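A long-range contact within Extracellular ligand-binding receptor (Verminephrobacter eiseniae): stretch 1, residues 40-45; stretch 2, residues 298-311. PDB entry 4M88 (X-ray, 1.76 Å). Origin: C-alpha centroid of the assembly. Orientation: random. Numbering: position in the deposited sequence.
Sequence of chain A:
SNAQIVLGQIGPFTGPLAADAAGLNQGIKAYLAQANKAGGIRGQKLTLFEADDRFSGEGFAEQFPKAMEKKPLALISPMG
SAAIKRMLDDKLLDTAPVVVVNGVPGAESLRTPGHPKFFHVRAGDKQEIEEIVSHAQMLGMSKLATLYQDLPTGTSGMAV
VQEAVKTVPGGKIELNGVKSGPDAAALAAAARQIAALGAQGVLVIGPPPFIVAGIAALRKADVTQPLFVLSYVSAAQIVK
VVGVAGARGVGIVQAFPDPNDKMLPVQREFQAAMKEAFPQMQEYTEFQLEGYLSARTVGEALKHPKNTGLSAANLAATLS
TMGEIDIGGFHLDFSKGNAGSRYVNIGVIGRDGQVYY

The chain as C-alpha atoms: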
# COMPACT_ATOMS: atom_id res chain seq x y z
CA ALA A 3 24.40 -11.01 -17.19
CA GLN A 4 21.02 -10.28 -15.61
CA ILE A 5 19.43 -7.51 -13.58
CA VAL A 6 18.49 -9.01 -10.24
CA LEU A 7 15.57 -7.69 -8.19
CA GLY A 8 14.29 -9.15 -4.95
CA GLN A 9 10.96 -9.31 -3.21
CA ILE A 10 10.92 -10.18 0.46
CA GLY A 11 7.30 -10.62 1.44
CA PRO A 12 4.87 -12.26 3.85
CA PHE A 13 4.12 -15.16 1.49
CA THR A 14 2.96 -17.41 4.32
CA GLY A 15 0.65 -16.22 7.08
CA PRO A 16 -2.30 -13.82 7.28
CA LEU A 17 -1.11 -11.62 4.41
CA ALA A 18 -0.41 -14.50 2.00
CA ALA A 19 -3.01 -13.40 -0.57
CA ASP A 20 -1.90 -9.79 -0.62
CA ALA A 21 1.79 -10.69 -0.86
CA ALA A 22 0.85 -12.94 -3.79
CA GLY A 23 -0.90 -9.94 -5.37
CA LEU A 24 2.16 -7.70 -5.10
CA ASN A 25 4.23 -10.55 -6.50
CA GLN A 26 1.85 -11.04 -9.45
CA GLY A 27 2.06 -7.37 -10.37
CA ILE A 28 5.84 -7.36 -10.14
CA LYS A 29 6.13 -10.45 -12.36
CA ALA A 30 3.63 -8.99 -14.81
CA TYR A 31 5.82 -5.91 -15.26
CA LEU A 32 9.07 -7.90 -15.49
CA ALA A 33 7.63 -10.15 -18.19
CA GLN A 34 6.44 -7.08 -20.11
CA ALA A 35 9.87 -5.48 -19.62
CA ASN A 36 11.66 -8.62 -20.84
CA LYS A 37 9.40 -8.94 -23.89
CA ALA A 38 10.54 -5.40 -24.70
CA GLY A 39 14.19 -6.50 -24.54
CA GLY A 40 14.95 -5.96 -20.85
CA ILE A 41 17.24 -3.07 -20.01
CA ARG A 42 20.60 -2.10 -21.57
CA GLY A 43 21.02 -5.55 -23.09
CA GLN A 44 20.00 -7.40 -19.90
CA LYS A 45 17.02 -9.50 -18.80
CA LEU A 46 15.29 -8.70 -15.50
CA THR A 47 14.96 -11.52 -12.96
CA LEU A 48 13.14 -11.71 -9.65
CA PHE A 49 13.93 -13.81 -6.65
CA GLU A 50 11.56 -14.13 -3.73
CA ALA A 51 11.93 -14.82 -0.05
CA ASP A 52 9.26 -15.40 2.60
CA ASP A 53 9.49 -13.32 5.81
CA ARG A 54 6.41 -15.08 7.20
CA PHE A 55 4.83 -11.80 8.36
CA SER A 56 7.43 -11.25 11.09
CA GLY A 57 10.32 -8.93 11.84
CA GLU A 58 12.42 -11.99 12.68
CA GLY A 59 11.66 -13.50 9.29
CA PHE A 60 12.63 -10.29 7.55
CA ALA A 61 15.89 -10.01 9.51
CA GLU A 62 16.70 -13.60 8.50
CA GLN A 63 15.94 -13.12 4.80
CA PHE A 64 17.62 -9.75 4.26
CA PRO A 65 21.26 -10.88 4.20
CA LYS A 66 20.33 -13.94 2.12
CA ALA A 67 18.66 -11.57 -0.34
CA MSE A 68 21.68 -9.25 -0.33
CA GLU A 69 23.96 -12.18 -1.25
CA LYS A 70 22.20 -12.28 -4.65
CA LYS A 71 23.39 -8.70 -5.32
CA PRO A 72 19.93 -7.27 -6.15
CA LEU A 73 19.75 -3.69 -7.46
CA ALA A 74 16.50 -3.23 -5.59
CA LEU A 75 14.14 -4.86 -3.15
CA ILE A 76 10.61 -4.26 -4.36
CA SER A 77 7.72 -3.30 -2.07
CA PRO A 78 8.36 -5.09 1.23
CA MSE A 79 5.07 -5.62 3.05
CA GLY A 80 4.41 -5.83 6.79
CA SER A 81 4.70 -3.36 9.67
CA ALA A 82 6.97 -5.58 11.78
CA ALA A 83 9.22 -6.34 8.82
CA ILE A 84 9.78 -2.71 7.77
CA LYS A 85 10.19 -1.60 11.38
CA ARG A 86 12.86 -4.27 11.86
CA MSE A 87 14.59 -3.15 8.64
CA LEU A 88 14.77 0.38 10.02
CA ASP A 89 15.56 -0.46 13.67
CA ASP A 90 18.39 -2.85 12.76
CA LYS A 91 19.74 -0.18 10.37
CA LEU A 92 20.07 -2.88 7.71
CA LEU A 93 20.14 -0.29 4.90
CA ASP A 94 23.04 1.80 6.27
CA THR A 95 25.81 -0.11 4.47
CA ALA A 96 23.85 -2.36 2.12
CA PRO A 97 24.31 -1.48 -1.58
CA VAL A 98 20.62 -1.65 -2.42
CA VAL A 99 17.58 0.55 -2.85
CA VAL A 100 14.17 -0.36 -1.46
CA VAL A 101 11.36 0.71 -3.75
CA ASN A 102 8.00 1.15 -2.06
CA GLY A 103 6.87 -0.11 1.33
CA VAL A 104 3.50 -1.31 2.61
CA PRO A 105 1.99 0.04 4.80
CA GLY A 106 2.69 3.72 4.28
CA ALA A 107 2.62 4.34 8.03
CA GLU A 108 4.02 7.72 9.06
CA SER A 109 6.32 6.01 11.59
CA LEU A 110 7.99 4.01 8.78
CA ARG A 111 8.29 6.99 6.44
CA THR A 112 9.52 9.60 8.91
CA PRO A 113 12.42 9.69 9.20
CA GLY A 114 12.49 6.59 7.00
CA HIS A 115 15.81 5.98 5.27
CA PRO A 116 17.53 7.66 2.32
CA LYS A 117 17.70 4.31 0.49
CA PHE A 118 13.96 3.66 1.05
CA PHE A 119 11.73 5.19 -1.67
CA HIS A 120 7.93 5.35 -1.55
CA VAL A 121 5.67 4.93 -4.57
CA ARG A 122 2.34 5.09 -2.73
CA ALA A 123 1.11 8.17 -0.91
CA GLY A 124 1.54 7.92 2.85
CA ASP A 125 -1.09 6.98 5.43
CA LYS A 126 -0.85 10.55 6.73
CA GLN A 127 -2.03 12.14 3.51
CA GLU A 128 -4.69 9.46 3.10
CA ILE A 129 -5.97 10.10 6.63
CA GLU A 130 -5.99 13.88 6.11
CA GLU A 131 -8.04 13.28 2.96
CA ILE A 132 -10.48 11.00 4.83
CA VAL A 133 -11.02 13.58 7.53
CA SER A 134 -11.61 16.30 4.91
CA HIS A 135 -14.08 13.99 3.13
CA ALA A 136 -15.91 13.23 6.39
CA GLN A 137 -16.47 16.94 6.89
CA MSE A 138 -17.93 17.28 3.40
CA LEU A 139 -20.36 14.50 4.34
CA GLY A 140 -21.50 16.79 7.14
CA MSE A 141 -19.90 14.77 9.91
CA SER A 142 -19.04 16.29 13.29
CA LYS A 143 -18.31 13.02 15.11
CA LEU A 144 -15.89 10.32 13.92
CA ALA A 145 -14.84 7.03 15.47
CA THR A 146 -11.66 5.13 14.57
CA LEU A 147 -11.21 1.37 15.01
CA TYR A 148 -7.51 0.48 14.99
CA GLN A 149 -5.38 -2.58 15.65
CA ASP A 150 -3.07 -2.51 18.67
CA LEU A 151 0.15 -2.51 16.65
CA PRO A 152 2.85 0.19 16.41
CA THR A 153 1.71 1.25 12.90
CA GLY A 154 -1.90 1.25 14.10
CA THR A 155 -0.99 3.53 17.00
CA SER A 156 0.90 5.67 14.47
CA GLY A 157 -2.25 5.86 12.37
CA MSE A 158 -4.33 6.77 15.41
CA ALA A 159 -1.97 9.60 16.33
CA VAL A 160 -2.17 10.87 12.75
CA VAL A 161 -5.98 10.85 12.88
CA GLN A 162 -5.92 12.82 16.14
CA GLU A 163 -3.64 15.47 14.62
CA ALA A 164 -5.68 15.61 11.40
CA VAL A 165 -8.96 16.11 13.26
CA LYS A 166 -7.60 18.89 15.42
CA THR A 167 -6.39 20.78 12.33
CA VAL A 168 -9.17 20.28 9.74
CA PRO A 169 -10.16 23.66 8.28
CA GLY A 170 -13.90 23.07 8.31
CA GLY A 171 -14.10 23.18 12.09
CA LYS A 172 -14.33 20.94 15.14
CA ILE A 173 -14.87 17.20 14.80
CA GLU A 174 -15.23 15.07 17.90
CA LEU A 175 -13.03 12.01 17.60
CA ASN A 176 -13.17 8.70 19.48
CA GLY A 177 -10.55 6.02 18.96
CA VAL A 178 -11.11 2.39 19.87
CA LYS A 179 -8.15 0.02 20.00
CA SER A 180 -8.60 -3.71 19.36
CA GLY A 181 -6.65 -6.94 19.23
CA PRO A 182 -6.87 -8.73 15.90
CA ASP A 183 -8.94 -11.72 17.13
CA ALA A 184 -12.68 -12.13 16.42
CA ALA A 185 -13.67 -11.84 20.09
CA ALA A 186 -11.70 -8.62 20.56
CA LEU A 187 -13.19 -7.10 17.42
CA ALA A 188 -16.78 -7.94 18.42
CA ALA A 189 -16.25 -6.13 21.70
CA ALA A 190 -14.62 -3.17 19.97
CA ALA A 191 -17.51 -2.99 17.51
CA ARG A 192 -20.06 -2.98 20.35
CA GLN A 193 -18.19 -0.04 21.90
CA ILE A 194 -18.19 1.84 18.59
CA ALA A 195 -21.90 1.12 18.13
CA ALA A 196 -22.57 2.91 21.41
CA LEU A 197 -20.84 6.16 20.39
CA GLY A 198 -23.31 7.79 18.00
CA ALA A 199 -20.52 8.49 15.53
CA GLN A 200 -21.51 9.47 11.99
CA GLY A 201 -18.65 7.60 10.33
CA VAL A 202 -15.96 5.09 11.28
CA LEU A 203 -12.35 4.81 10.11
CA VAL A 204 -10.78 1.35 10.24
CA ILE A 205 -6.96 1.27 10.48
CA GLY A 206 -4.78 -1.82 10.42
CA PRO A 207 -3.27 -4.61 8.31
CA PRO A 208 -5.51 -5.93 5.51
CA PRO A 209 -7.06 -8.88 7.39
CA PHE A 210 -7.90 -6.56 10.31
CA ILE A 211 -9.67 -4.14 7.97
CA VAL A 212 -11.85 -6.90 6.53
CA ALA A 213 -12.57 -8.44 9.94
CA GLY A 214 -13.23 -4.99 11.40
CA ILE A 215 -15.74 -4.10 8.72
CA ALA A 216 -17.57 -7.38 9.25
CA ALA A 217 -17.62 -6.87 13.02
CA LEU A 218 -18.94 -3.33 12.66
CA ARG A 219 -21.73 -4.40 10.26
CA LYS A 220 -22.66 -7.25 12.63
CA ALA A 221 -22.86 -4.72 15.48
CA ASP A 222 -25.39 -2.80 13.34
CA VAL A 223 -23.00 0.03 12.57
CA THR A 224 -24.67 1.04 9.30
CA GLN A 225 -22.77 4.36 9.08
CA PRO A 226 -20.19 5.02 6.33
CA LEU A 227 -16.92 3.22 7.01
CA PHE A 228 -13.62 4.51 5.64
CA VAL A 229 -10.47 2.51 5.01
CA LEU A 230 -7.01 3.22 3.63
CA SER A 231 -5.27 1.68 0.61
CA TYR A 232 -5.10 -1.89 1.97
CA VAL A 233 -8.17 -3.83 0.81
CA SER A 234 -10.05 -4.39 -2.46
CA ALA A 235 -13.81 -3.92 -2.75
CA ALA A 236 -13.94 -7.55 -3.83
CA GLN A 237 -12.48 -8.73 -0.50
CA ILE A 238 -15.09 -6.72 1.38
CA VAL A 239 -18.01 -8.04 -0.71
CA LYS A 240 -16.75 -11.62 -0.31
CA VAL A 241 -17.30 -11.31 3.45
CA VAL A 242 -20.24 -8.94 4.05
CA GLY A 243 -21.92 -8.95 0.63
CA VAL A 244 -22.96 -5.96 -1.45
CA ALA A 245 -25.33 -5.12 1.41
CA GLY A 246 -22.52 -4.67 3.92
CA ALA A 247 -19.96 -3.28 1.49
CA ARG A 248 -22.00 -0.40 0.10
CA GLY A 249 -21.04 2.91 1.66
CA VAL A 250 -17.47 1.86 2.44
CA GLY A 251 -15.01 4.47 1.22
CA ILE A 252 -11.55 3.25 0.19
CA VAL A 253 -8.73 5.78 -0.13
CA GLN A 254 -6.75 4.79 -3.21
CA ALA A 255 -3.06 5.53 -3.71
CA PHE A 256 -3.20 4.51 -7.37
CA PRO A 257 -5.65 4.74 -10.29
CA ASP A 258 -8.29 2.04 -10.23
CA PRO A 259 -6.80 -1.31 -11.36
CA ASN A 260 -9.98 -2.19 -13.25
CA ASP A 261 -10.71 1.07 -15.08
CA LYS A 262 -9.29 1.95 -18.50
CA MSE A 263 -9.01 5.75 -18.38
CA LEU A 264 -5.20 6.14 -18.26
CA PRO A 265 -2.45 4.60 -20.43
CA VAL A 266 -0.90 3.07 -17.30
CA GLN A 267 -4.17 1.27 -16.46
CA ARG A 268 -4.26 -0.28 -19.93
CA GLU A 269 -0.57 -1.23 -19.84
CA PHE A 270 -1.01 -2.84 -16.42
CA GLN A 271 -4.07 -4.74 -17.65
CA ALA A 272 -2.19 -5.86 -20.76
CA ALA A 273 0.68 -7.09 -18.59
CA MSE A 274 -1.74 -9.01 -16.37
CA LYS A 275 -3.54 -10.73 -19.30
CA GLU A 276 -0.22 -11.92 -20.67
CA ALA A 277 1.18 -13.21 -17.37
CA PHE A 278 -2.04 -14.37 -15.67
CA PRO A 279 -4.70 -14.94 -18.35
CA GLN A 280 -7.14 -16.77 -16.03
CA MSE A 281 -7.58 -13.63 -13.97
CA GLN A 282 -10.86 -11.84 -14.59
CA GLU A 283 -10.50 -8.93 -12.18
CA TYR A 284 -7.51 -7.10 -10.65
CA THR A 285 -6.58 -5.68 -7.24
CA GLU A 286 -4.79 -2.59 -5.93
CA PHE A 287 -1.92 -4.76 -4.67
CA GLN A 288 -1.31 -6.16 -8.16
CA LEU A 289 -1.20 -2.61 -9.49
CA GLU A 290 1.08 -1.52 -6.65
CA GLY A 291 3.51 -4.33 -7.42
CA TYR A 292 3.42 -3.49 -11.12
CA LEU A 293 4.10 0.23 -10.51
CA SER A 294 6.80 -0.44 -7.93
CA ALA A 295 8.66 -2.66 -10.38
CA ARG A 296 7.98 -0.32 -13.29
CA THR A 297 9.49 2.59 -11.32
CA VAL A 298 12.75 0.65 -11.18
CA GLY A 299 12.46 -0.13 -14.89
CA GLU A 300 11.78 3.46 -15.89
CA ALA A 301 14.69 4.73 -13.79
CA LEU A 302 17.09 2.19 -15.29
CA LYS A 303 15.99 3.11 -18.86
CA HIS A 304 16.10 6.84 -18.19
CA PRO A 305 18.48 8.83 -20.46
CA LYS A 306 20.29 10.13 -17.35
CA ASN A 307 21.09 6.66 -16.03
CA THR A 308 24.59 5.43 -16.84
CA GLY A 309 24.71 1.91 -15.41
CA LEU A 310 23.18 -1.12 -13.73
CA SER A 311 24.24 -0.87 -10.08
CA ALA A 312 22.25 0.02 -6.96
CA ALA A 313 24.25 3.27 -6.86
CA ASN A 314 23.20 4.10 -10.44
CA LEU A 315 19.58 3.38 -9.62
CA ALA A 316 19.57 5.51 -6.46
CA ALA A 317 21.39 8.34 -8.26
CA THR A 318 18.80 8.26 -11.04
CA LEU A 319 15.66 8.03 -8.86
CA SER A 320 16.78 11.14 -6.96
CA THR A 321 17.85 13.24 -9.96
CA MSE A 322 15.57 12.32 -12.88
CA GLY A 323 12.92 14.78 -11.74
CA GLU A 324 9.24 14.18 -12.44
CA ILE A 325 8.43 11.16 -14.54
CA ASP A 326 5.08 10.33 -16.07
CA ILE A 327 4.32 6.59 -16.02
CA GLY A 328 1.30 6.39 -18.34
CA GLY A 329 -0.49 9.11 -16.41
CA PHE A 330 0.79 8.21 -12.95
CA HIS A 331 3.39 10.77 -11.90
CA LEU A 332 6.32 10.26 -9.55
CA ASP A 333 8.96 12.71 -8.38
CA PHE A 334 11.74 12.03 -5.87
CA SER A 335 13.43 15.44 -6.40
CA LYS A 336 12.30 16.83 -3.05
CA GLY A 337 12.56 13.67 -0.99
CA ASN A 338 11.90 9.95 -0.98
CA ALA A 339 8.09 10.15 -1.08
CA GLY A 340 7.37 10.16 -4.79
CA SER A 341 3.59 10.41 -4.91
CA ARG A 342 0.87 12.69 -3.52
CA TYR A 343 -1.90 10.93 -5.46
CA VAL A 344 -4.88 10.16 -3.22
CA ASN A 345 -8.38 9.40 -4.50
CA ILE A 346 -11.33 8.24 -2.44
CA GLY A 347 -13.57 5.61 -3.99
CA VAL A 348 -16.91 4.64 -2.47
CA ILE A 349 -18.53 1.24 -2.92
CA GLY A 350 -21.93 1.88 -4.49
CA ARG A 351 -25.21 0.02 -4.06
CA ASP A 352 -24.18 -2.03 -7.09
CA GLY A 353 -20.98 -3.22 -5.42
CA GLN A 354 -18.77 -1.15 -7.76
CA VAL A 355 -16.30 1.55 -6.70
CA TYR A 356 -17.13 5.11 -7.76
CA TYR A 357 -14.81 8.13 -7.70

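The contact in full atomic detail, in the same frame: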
# COMPACT_ATOMS: atom_id res chain seq x y z
N GLY A 40 14.29 -6.24 -22.11
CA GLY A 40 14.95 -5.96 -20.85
C GLY A 40 15.52 -4.56 -20.82
O GLY A 40 14.99 -3.63 -21.44
N ILE A 41 16.63 -4.39 -20.11
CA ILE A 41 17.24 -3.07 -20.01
C ILE A 41 18.73 -3.13 -20.34
O ILE A 41 19.45 -3.98 -19.82
CB ILE A 41 17.00 -2.47 -18.62
CG1 ILE A 41 15.50 -2.14 -18.48
CG2 ILE A 41 17.86 -1.23 -18.42
CD1 ILE A 41 15.00 -2.07 -17.06
N ARG A 42 19.18 -2.23 -21.21
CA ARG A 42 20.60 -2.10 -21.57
C ARG A 42 21.23 -3.44 -21.92
O ARG A 42 22.32 -3.76 -21.44
CB ARG A 42 21.39 -1.45 -20.42
CG ARG A 42 21.10 0.04 -20.18
CD ARG A 42 21.89 0.58 -18.99
NE ARG A 42 22.39 1.93 -19.23
CZ ARG A 42 23.67 2.24 -19.41
NH1 ARG A 42 24.60 1.30 -19.35
NH2 ARG A 42 24.03 3.50 -19.63
N GLY A 43 20.53 -4.23 -22.73
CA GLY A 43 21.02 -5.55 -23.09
C GLY A 43 20.84 -6.66 -22.06
O GLY A 43 21.37 -7.76 -22.25
N GLN A 44 20.09 -6.42 -20.99
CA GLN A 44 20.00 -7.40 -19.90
C GLN A 44 18.57 -7.74 -19.45
O GLN A 44 17.75 -6.86 -19.22
CB GLN A 44 20.82 -6.94 -18.69
CG GLN A 44 22.32 -6.91 -18.94
CD GLN A 44 23.13 -6.95 -17.65
OE1 GLN A 44 22.64 -7.39 -16.61
NE2 GLN A 44 24.37 -6.50 -17.71
N LYS A 45 18.31 -9.03 -19.29
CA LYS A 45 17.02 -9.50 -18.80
C LYS A 45 16.85 -9.19 -17.31
O LYS A 45 17.83 -9.17 -16.56
CB LYS A 45 16.89 -11.01 -19.03
CG LYS A 45 15.67 -11.65 -18.38
CD LYS A 45 15.74 -13.19 -18.41
CE LYS A 45 14.50 -13.82 -17.76
NZ LYS A 45 14.43 -15.29 -18.01
N VAL A 298 11.37 1.09 -11.01
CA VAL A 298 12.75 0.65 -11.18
C VAL A 298 13.12 0.58 -12.65
O VAL A 298 14.18 1.06 -13.06
CB VAL A 298 13.00 -0.69 -10.50
CG1 VAL A 298 14.38 -1.21 -10.88
CG2 VAL A 298 12.88 -0.55 -8.99
N GLY A 299 12.24 -0.01 -13.45
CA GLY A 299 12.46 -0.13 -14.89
C GLY A 299 12.61 1.22 -15.56
O GLY A 299 13.53 1.43 -16.36
N GLU A 300 11.71 2.15 -15.26
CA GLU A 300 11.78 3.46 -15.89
C GLU A 300 13.04 4.23 -15.47
O GLU A 300 13.63 4.94 -16.28
CB GLU A 300 10.52 4.29 -15.65
CG GLU A 300 9.22 3.65 -16.17
CD GLU A 300 9.16 3.52 -17.69
OE1 GLU A 300 9.98 4.14 -18.41
OE2 GLU A 300 8.26 2.79 -18.18
N ALA A 301 13.45 4.08 -14.22
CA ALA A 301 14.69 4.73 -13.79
C ALA A 301 15.89 4.13 -14.53
O ALA A 301 16.77 4.86 -14.98
CB ALA A 301 14.89 4.58 -12.28
N LEU A 302 15.94 2.81 -14.64
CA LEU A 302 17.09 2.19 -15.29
C LEU A 302 17.18 2.52 -16.79
O LEU A 302 18.28 2.52 -17.35
CB LEU A 302 17.10 0.67 -15.07
CG LEU A 302 17.32 0.19 -13.63
CD1 LEU A 302 17.27 -1.33 -13.59
CD2 LEU A 302 18.64 0.70 -13.02
N LYS A 303 16.04 2.81 -17.42
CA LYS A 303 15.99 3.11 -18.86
C LYS A 303 16.13 4.61 -19.12
O LYS A 303 16.24 5.04 -20.27
CB LYS A 303 14.67 2.63 -19.46
CG LYS A 303 14.56 1.12 -19.54
CD LYS A 303 13.13 0.67 -19.70
CE LYS A 303 12.70 0.71 -21.15
NZ LYS A 303 11.58 -0.25 -21.38
N HIS A 304 16.11 5.39 -18.05
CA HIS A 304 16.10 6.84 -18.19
C HIS A 304 17.40 7.33 -18.84
O HIS A 304 18.47 6.81 -18.53
CB HIS A 304 15.91 7.48 -16.81
CG HIS A 304 15.57 8.94 -16.86
ND1 HIS A 304 16.51 9.91 -17.10
CD2 HIS A 304 14.39 9.58 -16.72
CE1 HIS A 304 15.93 11.10 -17.09
NE2 HIS A 304 14.64 10.92 -16.87
N PRO A 305 17.30 8.32 -19.74
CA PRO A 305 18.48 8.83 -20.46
C PRO A 305 19.61 9.25 -19.52
O PRO A 305 20.77 9.15 -19.91
CB PRO A 305 17.93 10.06 -21.19
CG PRO A 305 16.50 9.76 -21.40
CD PRO A 305 16.06 8.98 -20.18
N LYS A 306 19.28 9.70 -18.32
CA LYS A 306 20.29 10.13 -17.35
C LYS A 306 21.08 8.97 -16.75
O LYS A 306 22.25 9.13 -16.37
CB LYS A 306 19.65 10.95 -16.23
CG LYS A 306 19.25 12.34 -16.67
CD LYS A 306 18.35 13.04 -15.67
CE LYS A 306 17.83 14.36 -16.24
NZ LYS A 306 16.94 15.09 -15.30
N ASN A 307 20.45 7.81 -16.66
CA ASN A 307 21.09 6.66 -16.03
C ASN A 307 22.29 6.17 -16.84
O ASN A 307 22.24 6.12 -18.06
CB ASN A 307 20.10 5.53 -15.85
CG ASN A 307 20.67 4.39 -15.03
OD1 ASN A 307 21.14 4.60 -13.92
ND2 ASN A 307 20.62 3.18 -15.58
N THR A 308 23.36 5.80 -16.15
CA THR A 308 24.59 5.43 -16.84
C THR A 308 25.06 4.01 -16.55
O THR A 308 26.10 3.58 -17.07
CB THR A 308 25.73 6.44 -16.54
OG1 THR A 308 25.98 6.48 -15.13
CG2 THR A 308 25.37 7.83 -17.04
N GLY A 309 24.31 3.27 -15.74
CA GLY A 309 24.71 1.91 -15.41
C GLY A 309 23.67 1.07 -14.70
O GLY A 309 22.54 1.50 -14.46
N LEU A 310 24.07 -0.16 -14.37
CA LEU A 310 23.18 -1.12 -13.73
C LEU A 310 23.67 -1.53 -12.35
O LEU A 310 23.79 -2.72 -12.06
CB LEU A 310 23.00 -2.36 -14.61
CG LEU A 310 22.37 -2.13 -15.99
CD1 LEU A 310 22.33 -3.43 -16.81
CD2 LEU A 310 20.98 -1.53 -15.86
N SER A 311 23.97 -0.56 -11.49
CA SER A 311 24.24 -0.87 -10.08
C SER A 311 23.18 -0.22 -9.21
O SER A 311 22.39 0.62 -9.67
CB SER A 311 25.63 -0.39 -9.67
OG SER A 311 25.71 1.02 -9.70
O HOH W 1 12.43 -3.18 -21.21

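Two segments far apart in sequence can meet without a single direct hydrogen bond between them, mainly through side-chain packing, and the packing of a tight turn against a helix and the loop that follows it illustrates the principle. The turn is type I', running from I41 to Q44 and closed by paired backbone hydrogen bonds, I41 N to Q44 O (2.9 Å) and Q44 N to I41 O (2.8 Å). It directs the CA-to-CB bonds of I41, R42 and Q44 toward the second stretch.

Along that stretch, the first meeting is at G299, whose carbonyl O lies 3.9 Å from I41 CD1. One helical turn later L302 takes up the same isoleucine, with I41 CG2 3.9 Å from L302 CB, an ordinary apolar contact. At K303 the aliphatic part of the lysine does the packing, its CG 3.6 Å from I41 CG1, while its charged end goes to water: one water accepts from K303 NZ (3.1 Å) and donates to G40 O (2.6 Å), giving an indirect polar link.

Further along, a type I turn from H304 to N307 reverses the chain. N307 then braces the loop from within, its ND2 donating to L302 O (3.0 Å) and to G309 O (2.8 Å). Against this braced segment lies the R42 guanidinium, with T308 C and G309 N over one of its faces; R42 NH2 is 3.3 Å from T308 C. R42 NH2 also comes within 3.3 Å of T308 O, but the angle is too poor for a hydrogen bond, so proximity here means packing.

L310 completes the contact. Its CD2 lies 4.0 Å from I41 CG2 and 3.9 Å from R42 CD, while its CD1 reaches Q44 CD at 3.7 Å. One leucine thus touches three residues of the turn.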